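PDB 1QSD: protein (beta-tubulin binding post-chaperonin cofactor) from Saccharomyces cerevisiae, which binds beta-tubulin as a post-chaperonin cofactor and takes part in an early step of the tubulin folding pathway. Local coordinates for the interface of chains A and B. Numbering follows the deposited sequence. Chains: chain A/B, Protein (beta-tubulin binding post-chaperonin cofactor).

The interface of chains A and B. Residues chain A 43-44, 46-47, 50; chain B 5, 8-9, 75.
The loop ahead of helix 45-81 of chain A and the first turns of that helix meet the start of helix 5-39 and the late part of helix 45-81 of chain B, at one end of a four-helix bundle of the tubulin cofactor A family. In the crystal two copies pair about a two-fold axis, so the contact recurs with the chains exchanged; the pair may or may not form in the cell. Charge alternates along a chain of salt bridges. The ammonium NZ of B:Lys9 gives a hydrogen bond to A:Asp47 OD2 (2.8 Å), on the syn side of that carboxylate, and another to B:Asp75 OD1 (2.9 Å), on the other long helix of the same chain, again syn. A:Lys50 NZ donates to this same B:Asp75 OD1 (2.6 Å) in a salt bridge across the interface, from the anti side and 20° out of the carboxylate plane, so OD1 accepts from both lysines. The bend in the A:Lys50 chain (chi3 63°) helps bring its amine there, and a water links this NZ to the backbone carbonyl O of B:Lys9. An asparagine replacing B:Asp75 would probably deprive A:Lys50 of its anionic partner and break the link between the two lysines. Long lysines suit this place because they span the gap between helices, while short aspartates hold their charge close to the backbone. The flat ring of A:Tyr46 can offer its CE2 edge to B:Asp75 CG (3.7 Å), the planes nearly perpendicular (86°), while A:Lys50 CG packs over the rim of one face. Beside the charges, branched aliphatic side chains supply apolar packing: B:Ile8 CD1 touches A:Val43 CG2 at 3.8 Å, and its CG2 methyl rests on A:Asp47 CB.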
loop_
_atom_site.group_PDB
_atom_site.type_symbol
_atom_site.label_atom_id
_atom_site.label_comp_id
_atom_site.label_asym_id
_atom_site.label_seq_id
_atom_site.Cartn_x
_atom_site.Cartn_y
_atom_site.Cartn_z
ATOM N N VAL A 43 21.128 17.491 7.683
ATOM C CA VAL A 43 19.945 16.839 8.259
ATOM C C VAL A 43 20.181 15.998 9.513
ATOM O O VAL A 43 21.067 15.145 9.600
ATOM C CB VAL A 43 19.154 16.025 7.203
ATOM C CG1 VAL A 43 18.026 15.266 7.845
ATOM C CG2 VAL A 43 18.611 16.960 6.129
ATOM N N ASP A 44 19.325 16.256 10.493
ATOM C CA ASP A 44 19.351 15.594 11.789
ATOM C C ASP A 44 19.110 14.088 11.637
ATOM O O ASP A 44 18.109 13.671 11.066
ATOM C CB ASP A 44 18.278 16.213 12.676
ATOM C CG ASP A 44 18.199 15.553 14.040
ATOM O OD1 ASP A 44 17.251 14.784 14.280
ATOM O OD2 ASP A 44 19.101 15.782 14.869
ATOM N N TYR A 46 17.745 11.830 13.311
ATOM C CA TYR A 46 16.412 11.405 13.646
ATOM C C TYR A 46 15.406 11.696 12.512
ATOM O O TYR A 46 14.554 10.875 12.215
ATOM C CB TYR A 46 15.983 12.047 14.972
ATOM C CG TYR A 46 14.593 11.662 15.399
ATOM C CD1 TYR A 46 14.265 10.324 15.641
ATOM C CD2 TYR A 46 13.574 12.622 15.463
ATOM C CE1 TYR A 46 12.957 9.949 15.923
ATOM C CE2 TYR A 46 12.274 12.264 15.742
ATOM C CZ TYR A 46 11.967 10.936 15.968
ATOM O OH TYR A 46 10.667 10.606 16.235
ATOM N N ASP A 47 15.519 12.820 11.831
ATOM C CA ASP A 47 14.569 13.080 10.750
ATOM C C ASP A 47 14.798 12.119 9.596
ATOM O O ASP A 47 13.850 11.692 8.936
ATOM C CB ASP A 47 14.667 14.515 10.249
ATOM C CG ASP A 47 14.173 15.517 11.270
ATOM O OD1 ASP A 47 14.821 16.583 11.441
ATOM O OD2 ASP A 47 13.139 15.242 11.903
ATOM N N LYS A 50 13.339 8.691 10.643
ATOM C CA LYS A 50 11.875 8.623 10.556
ATOM C C LYS A 50 11.478 8.149 9.159
ATOM O O LYS A 50 10.676 7.239 9.002
ATOM C CB LYS A 50 11.259 9.996 10.834
ATOM C CG LYS A 50 11.254 10.365 12.297
ATOM C CD LYS A 50 10.952 11.857 12.520
ATOM C CE LYS A 50 9.574 12.228 12.031
ATOM N NZ LYS A 50 9.226 13.608 12.382
ATOM N N GLN B 5 14.546 22.473 9.499
ATOM C CA GLN B 5 14.075 21.325 10.273
ATOM C C GLN B 5 12.537 21.318 10.365
ATOM O O GLN B 5 11.924 20.270 10.189
ATOM C CB GLN B 5 14.722 21.300 11.656
ATOM C CG GLN B 5 14.594 19.959 12.325
ATOM C CD GLN B 5 15.355 19.844 13.620
ATOM O OE1 GLN B 5 15.505 18.742 14.164
ATOM N NE2 GLN B 5 15.824 20.970 14.145
ATOM N N ILE B 8 11.029 19.961 7.237
ATOM C CA ILE B 8 11.229 18.526 7.125
ATOM C C ILE B 8 10.190 17.800 7.983
ATOM O O ILE B 8 9.547 16.850 7.517
ATOM C CB ILE B 8 12.703 18.121 7.520
ATOM C CG1 ILE B 8 13.696 18.656 6.477
ATOM C CG2 ILE B 8 12.888 16.598 7.556
ATOM C CD1 ILE B 8 15.149 18.434 6.877
ATOM N N LYS B 9 10.003 18.253 9.222
ATOM C CA LYS B 9 9.032 17.616 10.124
ATOM C C LYS B 9 7.598 17.765 9.624
ATOM O O LYS B 9 6.820 16.849 9.749
ATOM C CB LYS B 9 9.159 18.160 11.547
ATOM C CG LYS B 9 10.434 17.727 12.244
ATOM C CD LYS B 9 10.441 18.121 13.692
ATOM C CE LYS B 9 11.807 17.851 14.306
ATOM N NZ LYS B 9 12.179 16.425 14.240
ATOM N N ASP B 75 6.068 14.376 17.417
ATOM C CA ASP B 75 7.373 14.929 17.160
ATOM C C ASP B 75 7.185 16.385 16.748
ATOM O O ASP B 75 7.815 17.281 17.303
ATOM C CB ASP B 75 8.075 14.147 16.040
ATOM C CG ASP B 75 9.480 14.656 15.777
ATOM O OD1 ASP B 75 9.845 14.803 14.584
ATOM O OD2 ASP B 75 10.205 14.931 16.771
HETATM O O HOH W 1 6.920 14.814 11.743
#